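Local coordinates for protein alpha-amylase (Eisenia fetida, PDB 6M4K) that probably hydrolyses internal alpha-1,4-glucosidic bonds of starch-like polysaccharides, as a family 13 glycoside hydrolase that carries bound calcium, at residues 31-34 against 35-39; 88-91 against 92-96; 278-281 against 282-285. One frame throughout, in Å; residues are numbered along the deposited sequence.

In the fold
Interactions 1 and 2 sit on neighbouring helices outside the eight-stranded barrel, their centres about 9 Å apart, and the disulfide between Cys34 and Cys91 ties one to the other. Interaction 1 is packing and backbone bonding within helix 27-39, with a carboxylate held by residues far along the chain; interaction 2 covers the last turn of helix 81-93, where backbone bonds do most of the work. Both bury their cysteine and leave Gln35 or Asn93 exposed. Interaction 3, centred about 34 and 36 Å from them in the loop between helix 259-270 and strand 295-297, relies on one hydrogen bond and a buried apolar pair, Leu280 and Phe283, with Val281 and Asn282 exposed.

Interaction 1: 31-34 against 35-39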
loop_
_atom_site.group_PDB
_atom_site.type_symbol
_atom_site.label_atom_id
_atom_site.label_comp_id
_atom_site.label_asym_id
_atom_site.label_seq_id
_atom_site.Cartn_x
_atom_site.Cartn_y
_atom_site.Cartn_z
ATOM N N GLU A 31 -2.640 16.211 -6.678
ATOM C CA GLU A 31 -3.810 16.893 -7.214
ATOM C C GLU A 31 -3.902 16.735 -8.728
ATOM O O GLU A 31 -4.973 16.425 -9.267
ATOM C CB GLU A 31 -3.771 18.366 -6.813
ATOM C CG GLU A 31 -4.995 19.136 -7.274
ATOM C CD GLU A 31 -5.020 20.574 -6.809
ATOM O OE1 GLU A 31 -4.052 21.028 -6.181
ATOM O OE2 GLU A 31 -6.035 21.251 -7.077
ATOM N N ARG A 32 -2.784 16.932 -9.434
ATOM C CA ARG A 32 -2.784 16.726 -10.881
ATOM C C ARG A 32 -2.964 15.253 -11.227
ATOM O O ARG A 32 -3.693 14.911 -12.167
ATOM C CB ARG A 32 -1.491 17.259 -11.493
ATOM C CG ARG A 32 -1.258 18.735 -11.251
ATOM C CD ARG A 32 -0.171 19.291 -12.152
ATOM N NE ARG A 32 0.398 20.519 -11.605
ATOM C CZ ARG A 32 1.460 20.551 -10.808
ATOM N NH1 ARG A 32 2.071 19.421 -10.475
ATOM N NH2 ARG A 32 1.917 21.707 -10.348
ATOM N N GLU A 33 -2.318 14.368 -10.473
ATOM C CA GLU A 33 -2.378 12.945 -10.773
ATOM C C GLU A 33 -3.792 12.388 -10.662
ATOM O O GLU A 33 -4.102 11.382 -11.300
ATOM C CB GLU A 33 -1.433 12.185 -9.841
ATOM C CG GLU A 33 -1.134 10.768 -10.297
ATOM C CD GLU A 33 -0.254 10.715 -11.536
ATOM O OE1 GLU A 33 0.149 11.784 -12.058
ATOM O OE2 GLU A 33 0.053 9.592 -11.982
ATOM N N CYS A 34 -4.658 13.018 -9.862
ATOM C CA CYS A 34 -6.007 12.489 -9.699
ATOM C C CYS A 34 -6.760 12.403 -11.021
ATOM O O CYS A 34 -7.574 11.495 -11.193
ATOM C CB CYS A 34 -6.773 13.268 -8.624
ATOM S SG CYS A 34 -6.260 12.726 -6.974
ATOM N N GLN A 35 -6.477 13.294 -11.976
ATOM C CA GLN A 35 -7.115 13.185 -13.286
ATOM C C GLN A 35 -6.683 11.906 -13.991
ATOM O O GLN A 35 -7.514 11.167 -14.532
ATOM C CB GLN A 35 -6.798 14.405 -14.152
ATOM C CG GLN A 35 -7.531 14.391 -15.487
ATOM C CD GLN A 35 -9.038 14.455 -15.316
ATOM O OE1 GLN A 35 -9.588 15.511 -15.002
ATOM N NE2 GLN A 35 -9.710 13.327 -15.508
ATOM N N TRP A 36 -5.371 11.644 -14.013
ATOM C CA TRP A 36 -4.858 10.419 -14.616
ATOM C C TRP A 36 -5.422 9.190 -13.912
ATOM O O TRP A 36 -5.848 8.224 -14.560
ATOM C CB TRP A 36 -3.319 10.426 -14.569
ATOM C CG TRP A 36 -2.711 9.327 -15.400
ATOM C CD1 TRP A 36 -2.234 9.432 -16.684
ATOM C CD2 TRP A 36 -2.551 7.951 -15.025
ATOM N NE1 TRP A 36 -1.782 8.209 -17.117
ATOM C CE2 TRP A 36 -1.966 7.280 -16.123
ATOM C CE3 TRP A 36 -2.833 7.223 -13.863
ATOM C CZ2 TRP A 36 -1.676 5.909 -16.101
ATOM C CZ3 TRP A 36 -2.547 5.866 -13.836
ATOM C CH2 TRP A 36 -1.976 5.219 -14.952
ATOM N N LEU A 37 -5.434 9.218 -12.580
ATOM C CA LEU A 37 -5.956 8.099 -11.810
ATOM C C LEU A 37 -7.429 7.854 -12.100
ATOM O O LEU A 37 -7.846 6.703 -12.252
ATOM C CB LEU A 37 -5.742 8.351 -10.324
ATOM C CG LEU A 37 -4.276 8.302 -9.899
ATOM C CD1 LEU A 37 -4.098 8.966 -8.540
ATOM C CD2 LEU A 37 -3.777 6.868 -9.850
ATOM N N ALA A 38 -8.230 8.921 -12.168
ATOM C CA ALA A 38 -9.643 8.761 -12.508
ATOM C C ALA A 38 -9.811 8.163 -13.900
ATOM O O ALA A 38 -10.618 7.251 -14.098
ATOM C CB ALA A 38 -10.361 10.111 -12.400
ATOM N N ASP A 39 -9.041 8.659 -14.873
ATOM C CA ASP A 39 -9.137 8.151 -16.241
ATOM C C ASP A 39 -8.788 6.673 -16.325
ATOM O O ASP A 39 -9.254 5.978 -17.237
ATOM C CB ASP A 39 -8.218 8.946 -17.175
ATOM C CG ASP A 39 -8.678 10.378 -17.386
ATOM O OD1 ASP A 39 -9.834 10.703 -17.048
ATOM O OD2 ASP A 39 -7.871 11.173 -17.909
HETATM O O HOH W 1 -6.341 16.681 -11.639
HETATM O O HOH W 2 -3.075 13.991 -14.748
#
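Leu37 lays CG and CD1 across the bend of the Glu33 side chain, with Leu37 CD1 3.9 Å from Glu33 CG, and the two chains cross at about a right angle. The same methyl branch also rests against the Glu33 carbonyl, which takes the backbone bond from Leu37 N to Glu33 O at 2.8 Å, nearly along the C=O axis. Glu33 has CG anti to its backbone N (chi1 -165°) and then folds at chi2, which carries the carboxylate alongside Trp36. There the carboxylate and indole planes lie only 19° apart, and Glu33 OE2 comes within 4.2 Å of Trp36 CE3. That oxygen is held by Arg387 in a salt bridge and by His386 in a hydrogen bond; Arg387 also makes a cation-pi contact with the Trp36 ring. Putting an alanine at Leu37 would probably leave the Glu33 methylene without its apolar cover and open a gap beside the carboxylate stem. One residue on, Ala38 N bonds to Cys34 O at 2.8 Å. On the exposed side, where Gln35 lies, one water donates to Glu31 O and weakly bridges to Gln35 N, and Gln35 NE2 makes a weak 3.0 Å bond to Asp39 OD1. These i to i+3 and i to i+4 contacts belong to helix 27-39, which links strands 19-22 and 44-47 in the first beta-alpha-beta unit of the TIM barrel.

Interaction 2: 88-91 against 92-96; sequences VTTC and NNLGV
Asn92 lies side by side with Val88 in the last turn of helix 81-93, which ends in a Schellman motif. With CG anti to its carbonyl carbon (chi1 -75°), the side chain runs back over the preceding turn. Its CB sits 3.2 Å from Val88 O, the acceptor of the bond from Asn92 N, and CG follows at a similar distance from the same oxygen. At the tip the amide divides: Asn92 OD1 is 3.3 Å from Val88 O, two acceptors that cannot bond to each other, while ND2 passes 3.7 Å from Val88 CG1 and donates to Gly193 O. Asn93 repeats the pattern one residue later, beside Thr89: its ND2 meets Thr89 CG2, and its OD1 accepts from Trp224 NE1. The threonine hydroxyls face other partners, Thr89 OG1 on Arg85 O and Thr90 OG1 on Asn86 O and on the carboxylate of Glu31 in helix 27-39. Leu94, also next to that helix, bonds through its N to Thr90 O at 3.1 Å. Then the helix closes. Gly95 takes a positive phi of 76°, its N reaching back to Asn92 O, and Val96 N makes the outer bond to Cys91 O, with a nearly straight N-H (169°) although the donor stands well above the carbonyl plane. The chain doubles back so closely here that Val96 O comes to 3.1 Å from Cys91 CB.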
loop_
_atom_site.group_PDB
_atom_site.type_symbol
_atom_site.label_atom_id
_atom_site.label_comp_id
_atom_site.label_asym_id
_atom_site.label_seq_id
_atom_site.Cartn_x
_atom_site.Cartn_y
_atom_site.Cartn_z
ATOM N N VAL A 88 -7.318 17.519 -1.760
ATOM C CA VAL A 88 -8.475 16.724 -1.344
ATOM C C VAL A 88 -9.720 17.132 -2.126
ATOM O O VAL A 88 -10.473 16.285 -2.621
ATOM C CB VAL A 88 -8.686 16.832 0.178
ATOM C CG1 VAL A 88 -9.993 16.157 0.583
ATOM C CG2 VAL A 88 -7.523 16.205 0.939
ATOM N N THR A 89 -9.954 18.438 -2.242
ATOM C CA THR A 89 -11.140 18.921 -2.951
ATOM C C THR A 89 -11.131 18.484 -4.416
ATOM O O THR A 89 -12.120 17.945 -4.922
ATOM C CB THR A 89 -11.225 20.443 -2.830
ATOM O OG1 THR A 89 -11.371 20.800 -1.451
ATOM C CG2 THR A 89 -12.410 20.970 -3.627
ATOM N N THR A 90 -10.007 18.690 -5.109
ATOM C CA THR A 90 -9.922 18.358 -6.528
ATOM C C THR A 90 -10.060 16.858 -6.742
ATOM O O THR A 90 -10.776 16.400 -7.643
ATOM C CB THR A 90 -8.568 18.829 -7.063
ATOM O OG1 THR A 90 -8.493 20.257 -6.994
ATOM C CG2 THR A 90 -8.365 18.368 -8.504
ATOM N N CYS A 91 -9.356 16.078 -5.925
ATOM C CA CYS A 91 -9.383 14.631 -6.076
ATOM C C CYS A 91 -10.779 14.090 -5.792
ATOM O O CYS A 91 -11.329 13.308 -6.573
ATOM C CB CYS A 91 -8.323 13.995 -5.169
ATOM S SG CYS A 91 -6.631 14.296 -5.729
ATOM N N ASN A 92 -11.384 14.541 -4.683
ATOM C CA ASN A 92 -12.747 14.127 -4.363
ATOM C C ASN A 92 -13.716 14.469 -5.485
ATOM O O ASN A 92 -14.589 13.659 -5.817
ATOM C CB ASN A 92 -13.216 14.766 -3.059
ATOM C CG ASN A 92 -12.598 14.132 -1.838
ATOM O OD1 ASN A 92 -11.723 13.268 -1.945
ATOM N ND2 ASN A 92 -13.055 14.551 -0.657
ATOM N N ASN A 93 -13.587 15.663 -6.073
ATOM C CA ASN A 93 -14.472 16.037 -7.174
ATOM C C ASN A 93 -14.300 15.128 -8.378
ATOM O O ASN A 93 -15.237 14.969 -9.169
ATOM C CB ASN A 93 -14.265 17.497 -7.575
ATOM C CG ASN A 93 -14.847 18.468 -6.569
ATOM O OD1 ASN A 93 -15.699 18.095 -5.767
ATOM N ND2 ASN A 93 -14.393 19.714 -6.610
ATOM N N LEU A 94 -13.115 14.542 -8.551
ATOM C CA LEU A 94 -12.864 13.579 -9.619
ATOM C C LEU A 94 -13.201 12.149 -9.235
ATOM O O LEU A 94 -13.039 11.249 -10.064
ATOM C CB LEU A 94 -11.396 13.641 -10.047
ATOM C CG LEU A 94 -11.034 14.875 -10.861
ATOM C CD1 LEU A 94 -9.528 15.061 -10.878
ATOM C CD2 LEU A 94 -11.562 14.716 -12.273
ATOM N N GLY A 95 -13.645 11.911 -8.004
ATOM C CA GLY A 95 -13.950 10.567 -7.575
ATOM C C GLY A 95 -12.737 9.715 -7.271
ATOM O O GLY A 95 -12.793 8.486 -7.433
ATOM N N VAL A 96 -11.638 10.336 -6.848
ATOM C CA VAL A 96 -10.421 9.640 -6.434
ATOM C C VAL A 96 -10.141 10.111 -5.013
ATOM O O VAL A 96 -9.878 11.298 -4.789
ATOM C CB VAL A 96 -9.244 9.946 -7.368
ATOM C CG1 VAL A 96 -7.988 9.248 -6.870
ATOM C CG2 VAL A 96 -9.569 9.496 -8.789
#

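Interaction 3: 278-281 against 282-285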
loop_
_atom_site.group_PDB
_atom_site.type_symbol
_atom_site.label_atom_id
_atom_site.label_comp_id
_atom_site.label_asym_id
_atom_site.label_seq_id
_atom_site.Cartn_x
_atom_site.Cartn_y
_atom_site.Cartn_z
ATOM N N ALA A 278 2.332 -23.105 -9.273
ATOM C CA ALA A 278 1.152 -23.948 -9.205
ATOM C C ALA A 278 0.545 -23.995 -7.809
ATOM O O ALA A 278 -0.644 -24.291 -7.676
ATOM C CB ALA A 278 1.488 -25.370 -9.675
ATOM N N ASN A 279 1.332 -23.706 -6.771
ATOM C CA ASN A 279 0.815 -23.709 -5.405
ATOM C C ASN A 279 -0.194 -22.598 -5.145
ATOM O O ASN A 279 -0.877 -22.644 -4.114
ATOM C CB ASN A 279 1.966 -23.582 -4.405
ATOM C CG ASN A 279 2.858 -24.807 -4.388
ATOM O OD1 ASN A 279 2.430 -25.895 -4.767
ATOM N ND2 ASN A 279 4.097 -24.638 -3.942
ATOM N N LEU A 280 -0.299 -21.606 -6.029
ATOM C CA LEU A 280 -1.240 -20.505 -5.841
ATOM C C LEU A 280 -2.689 -20.907 -6.069
ATOM O O LEU A 280 -3.572 -20.054 -5.927
ATOM C CB LEU A 280 -0.866 -19.338 -6.753
ATOM C CG LEU A 280 0.489 -18.694 -6.463
ATOM C CD1 LEU A 280 0.796 -17.603 -7.476
ATOM C CD2 LEU A 280 0.546 -18.140 -5.037
ATOM N N VAL A 281 -2.954 -22.169 -6.427
ATOM C CA VAL A 281 -4.314 -22.627 -6.709
ATOM C C VAL A 281 -5.289 -22.256 -5.594
ATOM O O VAL A 281 -6.464 -21.972 -5.853
ATOM C CB VAL A 281 -4.306 -24.145 -7.015
ATOM C CG1 VAL A 281 -3.824 -24.949 -5.810
ATOM C CG2 VAL A 281 -5.674 -24.628 -7.479
ATOM N N ASN A 282 -4.824 -22.235 -4.346
ATOM C CA ASN A 282 -5.665 -21.918 -3.197
ATOM C C ASN A 282 -5.178 -20.672 -2.458
ATOM O O ASN A 282 -5.413 -20.521 -1.251
ATOM C CB ASN A 282 -5.720 -23.105 -2.236
ATOM C CG ASN A 282 -4.376 -23.375 -1.574
ATOM O OD1 ASN A 282 -3.315 -23.030 -2.112
ATOM N ND2 ASN A 282 -4.416 -23.979 -0.388
ATOM N N PHE A 283 -4.499 -19.769 -3.157
ATOM C CA PHE A 283 -3.920 -18.614 -2.493
ATOM C C PHE A 283 -4.992 -17.758 -1.827
ATOM O O PHE A 283 -6.072 -17.529 -2.373
ATOM C CB PHE A 283 -3.145 -17.757 -3.484
ATOM C CG PHE A 283 -2.510 -16.567 -2.831
ATOM C CD1 PHE A 283 -1.428 -16.732 -1.984
ATOM C CD2 PHE A 283 -3.033 -15.295 -3.007
ATOM C CE1 PHE A 283 -0.855 -15.640 -1.339
ATOM C CE2 PHE A 283 -2.463 -14.209 -2.363
ATOM C CZ PHE A 283 -1.376 -14.389 -1.534
ATOM N N GLY A 284 -4.662 -17.264 -0.640
ATOM C CA GLY A 284 -5.545 -16.387 0.098
ATOM C C GLY A 284 -5.587 -16.803 1.546
ATOM O O GLY A 284 -4.566 -17.197 2.120
ATOM N N GLU A 285 -6.788 -16.739 2.130
ATOM C CA GLU A 285 -6.953 -17.054 3.544
ATOM C C GLU A 285 -6.414 -18.440 3.882
ATOM O O GLU A 285 -5.868 -18.639 4.972
ATOM C CB GLU A 285 -8.434 -16.937 3.921
ATOM C CG GLU A 285 -8.724 -17.085 5.413
ATOM C CD GLU A 285 -10.190 -16.881 5.755
ATOM O OE1 GLU A 285 -10.989 -16.551 4.850
ATOM O OE2 GLU A 285 -10.536 -17.037 6.946
#
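A short 3-10 turn, residues 278-280, runs into an extended loop, and the step between them is made by Leu280 and Phe283. Phe283 N donates to Leu280 O over 2.9 Å with a straight N-H (162°), yet the donor stands far above the carbonyl plane rather than on a lone pair. Side by side, the two side chains point the same way: Leu280 CD2 lies 3.9 Å from Phe283 CD1 and 4.0 Å from Phe283 CB. Phe283 keeps CG anti to the backbone N (chi1 -179°), which turns the ring toward helix 259-270, where Leu265 touches both side chains, and Trp287 meets the ring edge-to-face. This loop connects that helix to strand 295-297, in the stretch of the TIM barrel between its sixth and seventh strands, and it also touches the antiparallel sheet that follows the barrel, where Val281 packs on Trp409; nearby, Ala278 shares backbone bonding with Phe414. Asn282 reaches back over the turn: chi1 of 67° places CG between its backbone N and carbonyl carbon and brings OD1 over to Asn279 O, 3.2 Å away. Both are acceptors, and OD1 takes its bond from Trp287 NE1. Gly284 has backbone angles that leave no room for a side chain, and just before it Phe283 O accepts from Trp335 NE1.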